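Local coordinates for high affinity transport system protein p37 (Mycoplasma hyorhinis, PDB 3EKI) that binds thiamine diphosphate outside the cytoplasm as the lipoprotein component of a high-affinity transport system, probably one for thiamine or its diphosphate, at residues A[350-354]-A[355-359]; A[360-363]-A[364-368]; A[274-277]-A[278-281]. One frame throughout, in Å; residues are numbered along the deposited sequence.

Interaction 1. Residues A[350-354]-A[355-359]; sequences KSVNQ and LEQNL
The carbonyl of Lys350 reaches Gln357 through water. The water donates to Lys350 O at 2.8 Å and accepts from Gln357 NE2. Val352 uses both its backbone and its side chain. Its O takes a bond of 2.9 Å from Gln357 NE2, with the donor tilted 31° from the carbonyl plane. Its CG1 packs against the same chain lower down, 3.7 Å from Gln357 CG. The Gln357 chain is extended beyond CG, which carries its amide back past the first turn to Val352.

Asn353 is the N-cap. Its CG stands anti to the backbone N, chi1 177°, and OD1 thereby faces the start of the helix. Glu356 N binds Asn353 OD1 at 3.1 Å, in the carbonyl plane and on a lone pair. Leu355 N also approaches Asn353 OD1, at 2.8 Å, but this bond is weak and bent to 118°. ND2 of Asn353 binds Gly40 O, a hydrogen bond to the loop ahead of strand 45-51. Asn353 O accepts from Gln357 N at 2.9 Å, and Gln354 O accepts from Asn358 N at 3.0 Å.

This is a side-chain N-cap with the first backbone bonds of helix 354-369, built where the chain leaves strand 345-349.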
# COMPACT_ATOMS: atom_id res chain seq x y z
N LYS A 350 22.73 -7.00 -0.21
CA LYS A 350 23.09 -8.27 0.40
C LYS A 350 24.30 -8.18 1.32
O LYS A 350 24.34 -8.90 2.32
CB LYS A 350 23.38 -9.30 -0.70
CG LYS A 350 23.10 -10.74 -0.30
CD LYS A 350 23.56 -11.64 -1.44
CE LYS A 350 22.84 -12.97 -1.45
NZ LYS A 350 22.56 -13.40 -2.85
N SER A 351 25.25 -7.32 0.97
CA SER A 351 26.50 -7.31 1.73
C SER A 351 26.52 -6.40 2.94
O SER A 351 27.57 -6.26 3.59
CB SER A 351 27.68 -6.96 0.78
OG SER A 351 27.82 -8.00 -0.18
N VAL A 352 25.42 -5.77 3.34
CA VAL A 352 25.44 -5.06 4.62
C VAL A 352 25.57 -6.06 5.75
O VAL A 352 24.87 -7.08 5.80
CB VAL A 352 24.15 -4.24 4.85
CG1 VAL A 352 24.14 -3.73 6.29
CG2 VAL A 352 24.06 -3.13 3.83
N ASN A 353 26.49 -5.85 6.69
CA ASN A 353 26.70 -6.78 7.79
C ASN A 353 25.41 -7.14 8.53
O ASN A 353 24.62 -6.23 8.81
CB ASN A 353 27.67 -6.14 8.78
CG ASN A 353 27.92 -6.97 10.02
OD1 ASN A 353 27.23 -6.83 11.03
ND2 ASN A 353 28.92 -7.84 9.91
N GLN A 354 25.19 -8.41 8.80
CA GLN A 354 23.99 -8.90 9.47
C GLN A 354 23.71 -8.25 10.82
O GLN A 354 22.56 -7.93 11.15
CB GLN A 354 24.07 -10.42 9.70
CG GLN A 354 22.80 -11.18 9.34
CD GLN A 354 23.00 -12.68 9.21
OE1 GLN A 354 22.38 -13.47 9.93
NE2 GLN A 354 23.86 -13.09 8.28
N LEU A 355 24.74 -8.04 11.63
CA LEU A 355 24.62 -7.38 12.92
C LEU A 355 24.09 -5.96 12.71
O LEU A 355 23.21 -5.53 13.47
CB LEU A 355 25.95 -7.31 13.66
CG LEU A 355 26.60 -8.66 13.96
CD1 LEU A 355 28.00 -8.45 14.55
CD2 LEU A 355 25.76 -9.47 14.93
N GLU A 356 24.63 -5.27 11.70
CA GLU A 356 24.16 -3.92 11.37
C GLU A 356 22.71 -3.93 10.89
O GLU A 356 21.93 -3.06 11.29
CB GLU A 356 25.10 -3.30 10.33
CG GLU A 356 24.92 -1.79 10.16
CD GLU A 356 25.97 -1.14 9.29
OE1 GLU A 356 26.72 -1.91 8.64
OE2 GLU A 356 26.05 0.11 9.24
N GLN A 357 22.36 -4.90 10.05
CA GLN A 357 20.96 -5.00 9.58
C GLN A 357 20.02 -5.14 10.75
O GLN A 357 19.00 -4.45 10.88
CB GLN A 357 20.79 -6.18 8.61
CG GLN A 357 21.47 -6.08 7.27
CD GLN A 357 21.11 -7.25 6.38
OE1 GLN A 357 19.99 -7.76 6.49
NE2 GLN A 357 22.01 -7.69 5.53
N ASN A 358 20.30 -6.05 11.67
CA ASN A 358 19.44 -6.27 12.82
C ASN A 358 19.37 -5.05 13.71
O ASN A 358 18.32 -4.75 14.28
CB ASN A 358 19.90 -7.49 13.63
CG ASN A 358 19.81 -8.78 12.83
OD1 ASN A 358 19.01 -8.90 11.89
ND2 ASN A 358 20.65 -9.76 13.14
N LEU A 359 20.45 -4.29 13.89
CA LEU A 359 20.39 -3.05 14.67
C LEU A 359 19.55 -1.99 13.96
O LEU A 359 18.83 -1.22 14.60
CB LEU A 359 21.80 -2.51 14.89
CG LEU A 359 22.61 -3.19 15.98
CD1 LEU A 359 24.07 -2.81 15.76
CD2 LEU A 359 22.18 -2.78 17.39
O HOH W 1 22.06 -10.00 3.58

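Interaction 2. Residues A[360-363]-A[364-368]; sequences IVQT and FINLA
In four successive i to i+4 backbone bonds the N atoms of Phe364 to Leu367 donate to the O atoms of Ile360 to Thr363, as in a regular alpha-helix. On one side of the helix the Gln362 and Asn366 side chains join. Gln362 is bent at chi2 (62°), which folds its amide along the helix axis toward the next turn. Gln362 NE2 donates to Asn366 OD1 at 2.9 Å, nearly straight at 165°. OD1 lies in the Gln362 amide plane, yet NE2 stands above the Asn366 carbonyl plane, and the two amides are turned 51° apart. Gln362 NE2 also lies 3.6 Å from Ile365 CG2. Asn366 ND2 goes on to Glu79 of helix 64-85. Thr363 OG1 is hydrogen-bonded back to Leu359 O.

Two pairs are apolar. Ile360 and Phe364 point the same way, with CG2 of Ile360 4.0 Å from CE2 of Phe364. The ring also meets Phe76 edge-to-face. The Val361 and Ile365 side chains cross at a slant, with Val361 CG1 4.0 Å from Ile365 CD1. Both touch strand 383-386.

The helix is therefore two-sided in its chemistry. An amide bridge satisfies polar ends on the partly exposed side, while apolar residues fill the buried ones.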
# COMPACT_ATOMS: atom_id res chain seq x y z
N ILE A 360 19.60 -1.98 12.64
CA ILE A 360 18.77 -1.02 11.88
C ILE A 360 17.30 -1.42 12.03
O ILE A 360 16.47 -0.53 12.30
CB ILE A 360 19.25 -0.89 10.43
CG1 ILE A 360 20.61 -0.17 10.33
CG2 ILE A 360 18.22 -0.24 9.54
CD1 ILE A 360 21.25 -0.29 8.94
N VAL A 361 16.99 -2.69 11.92
CA VAL A 361 15.59 -3.13 12.15
C VAL A 361 15.11 -2.71 13.53
O VAL A 361 14.04 -2.13 13.70
CB VAL A 361 15.44 -4.65 11.91
CG1 VAL A 361 14.09 -5.15 12.41
CG2 VAL A 361 15.62 -4.99 10.45
N GLN A 362 15.89 -2.98 14.58
CA GLN A 362 15.48 -2.66 15.94
C GLN A 362 15.36 -1.16 16.15
O GLN A 362 14.51 -0.71 16.94
CB GLN A 362 16.49 -3.23 16.94
CG GLN A 362 15.96 -3.25 18.37
CD GLN A 362 14.72 -4.14 18.48
OE1 GLN A 362 14.80 -5.28 18.06
NE2 GLN A 362 13.67 -3.57 19.04
N THR A 363 16.18 -0.40 15.41
CA THR A 363 16.07 1.05 15.50
C THR A 363 14.71 1.53 14.96
O THR A 363 14.09 2.41 15.58
CB THR A 363 17.24 1.75 14.81
OG1 THR A 363 18.45 1.40 15.52
CG2 THR A 363 17.11 3.26 14.87
N PHE A 364 14.24 0.97 13.86
CA PHE A 364 12.90 1.32 13.35
C PHE A 364 11.86 1.03 14.44
O PHE A 364 11.02 1.88 14.74
CB PHE A 364 12.55 0.58 12.06
CG PHE A 364 13.02 1.25 10.80
CD1 PHE A 364 12.38 2.34 10.26
CD2 PHE A 364 14.13 0.78 10.12
CE1 PHE A 364 12.83 2.92 9.08
CE2 PHE A 364 14.60 1.34 8.97
CZ PHE A 364 13.95 2.44 8.44
N ILE A 365 11.93 -0.15 15.02
CA ILE A 365 10.98 -0.62 16.03
C ILE A 365 10.97 0.31 17.22
O ILE A 365 9.92 0.75 17.73
CB ILE A 365 11.30 -2.07 16.42
CG1 ILE A 365 11.06 -3.05 15.27
CG2 ILE A 365 10.52 -2.49 17.65
CD1 ILE A 365 11.59 -4.46 15.45
N ASN A 366 12.18 0.62 17.71
CA ASN A 366 12.27 1.46 18.90
C ASN A 366 11.86 2.89 18.62
O ASN A 366 11.29 3.52 19.52
CB ASN A 366 13.70 1.39 19.50
CG ASN A 366 14.08 0.05 20.05
OD1 ASN A 366 13.34 -0.93 20.12
ND2 ASN A 366 15.33 -0.06 20.50
N LEU A 367 12.10 3.44 17.44
CA LEU A 367 11.70 4.79 17.07
C LEU A 367 10.16 4.88 17.06
O LEU A 367 9.61 5.90 17.47
CB LEU A 367 12.22 5.26 15.72
CG LEU A 367 13.69 5.65 15.61
CD1 LEU A 367 13.99 6.06 14.17
CD2 LEU A 367 14.08 6.77 16.57
N ALA A 368 9.52 3.83 16.57
CA ALA A 368 8.05 3.81 16.54
C ALA A 368 7.54 3.77 17.97
O ALA A 368 6.63 4.48 18.40
CB ALA A 368 7.53 2.63 15.73

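Interaction 3. Residues A[274-277]-A[278-281]; sequences FTTL and NEDR
Thr276 caps helix 277-283 with its side chain. Glu279 N donates to Thr276 OG1 at 2.9 Å and 160°. The hydroxyl of Thr276 sits between its own N and carbonyl carbon, chi1 63°, and from there it turns toward Glu279 N. Thr276 O accepts from Asp280 N at 2.9 Å and 170°. Leu277 O accepts from Arg281 N at 2.8 Å. Thr276 thus holds the helix start with both its side chain and its carbonyl.

A weaker polar contact lies one residue earlier. Thr275 OG1 makes a weak approach to Glu279 OE2 at 3.0 Å, and the two side chains cross at about a right angle. The Glu279 chain is extended beyond CG and leads back past the cap. Glu279 CB sits 3.4 Å from Thr276 OG1.

Packing lies on the Phe274, Leu277 and Asp280 side. The CB of Phe274 faces the helix, 4.0 Å from Asp280 OD2. The CA of Thr276 lies at the edge of the Phe274 ring, in its plane. The ring also stacks with Trp240. The Asp280 carboxylate is buried and well supplied with partners: OD1 takes a salt bridge from Arg244 NE and a bond with Tyr288 OH, and OD2 accepts from Trp240 NE1. Leu277 packs on Phe259 of helix 256-269 and on Tyr288 of strand 288-290.

The chemistry is that of a helix N-terminus next to acidic side chains. The Thr276 hydroxyl meets Glu279 N, the Glu263 carboxylate meets Leu277 N, and carbonyls take the amides of Asp280 and Arg281. The carboxylates of Glu279 and Asp280 lie close to this end, where the helix dipole would probably favour their negative charge. Arg244 would probably add to that effect at Asp280.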
# COMPACT_ATOMS: atom_id res chain seq x y z
N PHE A 274 -13.00 -15.72 -18.13
CA PHE A 274 -11.79 -15.15 -18.73
C PHE A 274 -10.51 -15.75 -18.14
O PHE A 274 -10.54 -16.36 -17.06
CB PHE A 274 -11.75 -13.63 -18.57
CG PHE A 274 -11.52 -13.11 -17.18
CD1 PHE A 274 -10.26 -12.78 -16.70
CD2 PHE A 274 -12.59 -12.94 -16.30
CE1 PHE A 274 -10.05 -12.30 -15.43
CE2 PHE A 274 -12.37 -12.46 -15.03
CZ PHE A 274 -11.12 -12.14 -14.56
N THR A 275 -9.34 -15.65 -18.74
CA THR A 275 -8.05 -16.14 -18.29
C THR A 275 -7.27 -15.16 -17.42
O THR A 275 -6.97 -15.32 -16.25
CB THR A 275 -7.17 -16.44 -19.53
OG1 THR A 275 -7.05 -15.21 -20.28
CG2 THR A 275 -7.81 -17.45 -20.45
N THR A 276 -6.99 -13.94 -18.04
CA THR A 276 -6.35 -12.88 -17.30
C THR A 276 -6.97 -11.56 -17.75
O THR A 276 -7.49 -11.46 -18.86
CB THR A 276 -4.83 -12.75 -17.53
OG1 THR A 276 -4.63 -12.43 -18.91
CG2 THR A 276 -4.13 -14.05 -17.23
N LEU A 277 -6.85 -10.56 -16.87
CA LEU A 277 -7.30 -9.24 -17.27
C LEU A 277 -6.52 -8.72 -18.47
O LEU A 277 -7.05 -8.06 -19.36
CB LEU A 277 -7.22 -8.25 -16.12
CG LEU A 277 -8.24 -8.32 -15.00
CD1 LEU A 277 -8.22 -6.99 -14.26
CD2 LEU A 277 -9.64 -8.63 -15.49
N ASN A 278 -5.21 -8.98 -18.55
CA ASN A 278 -4.48 -8.51 -19.74
C ASN A 278 -4.99 -9.14 -21.03
O ASN A 278 -5.15 -8.49 -22.06
CB ASN A 278 -2.98 -8.81 -19.54
CG ASN A 278 -2.32 -7.68 -18.77
OD1 ASN A 278 -2.95 -6.69 -18.39
ND2 ASN A 278 -1.02 -7.81 -18.52
N GLU A 279 -5.28 -10.44 -20.97
CA GLU A 279 -5.81 -11.09 -22.17
C GLU A 279 -7.19 -10.56 -22.52
O GLU A 279 -7.43 -10.30 -23.69
CB GLU A 279 -5.88 -12.61 -22.04
CG GLU A 279 -4.72 -13.34 -22.70
CD GLU A 279 -4.88 -14.85 -22.68
OE1 GLU A 279 -5.46 -15.41 -23.63
OE2 GLU A 279 -4.41 -15.48 -21.71
N ASP A 280 -8.04 -10.40 -21.52
CA ASP A 280 -9.37 -9.82 -21.76
C ASP A 280 -9.29 -8.41 -22.31
O ASP A 280 -10.01 -8.05 -23.24
CB ASP A 280 -10.13 -9.86 -20.43
CG ASP A 280 -11.62 -9.59 -20.57
OD1 ASP A 280 -12.03 -8.44 -20.26
OD2 ASP A 280 -12.37 -10.49 -20.99
N ARG A 281 -8.40 -7.56 -21.79
CA ARG A 281 -8.27 -6.21 -22.32
C ARG A 281 -7.80 -6.18 -23.75
O ARG A 281 -8.21 -5.33 -24.54
CB ARG A 281 -7.34 -5.39 -21.41
CG ARG A 281 -6.82 -4.14 -22.09
CD ARG A 281 -5.85 -3.40 -21.18
NE ARG A 281 -4.67 -4.20 -20.82
CZ ARG A 281 -3.77 -3.80 -19.93
NH1 ARG A 281 -3.89 -2.63 -19.33
NH2 ARG A 281 -2.71 -4.53 -19.63

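How the interactions relate
Along the chain interaction 3 comes first, then interaction 1, then interaction 2. Interactions 1 and 2 adjoin in sequence and share helix 354-369, with centres 14 Å apart. The first starts that helix after strand 345-349, and the second continues it between helix 64-85 and strands 141-152 and 383-386. Interaction 3 begins another helix, 277-283, beside the mixed sheet. Its centre is about 42 Å from that of interaction 1 and 43 Å from that of interaction 2, on the opposite side of the chain's centre from the latter. Only interaction 3 is therefore remote in this protein of the periplasmic-binding-protein clan. It touches neither of the others: nearest atoms are about 29 Å from interaction 1 and about 32 Å from interaction 2.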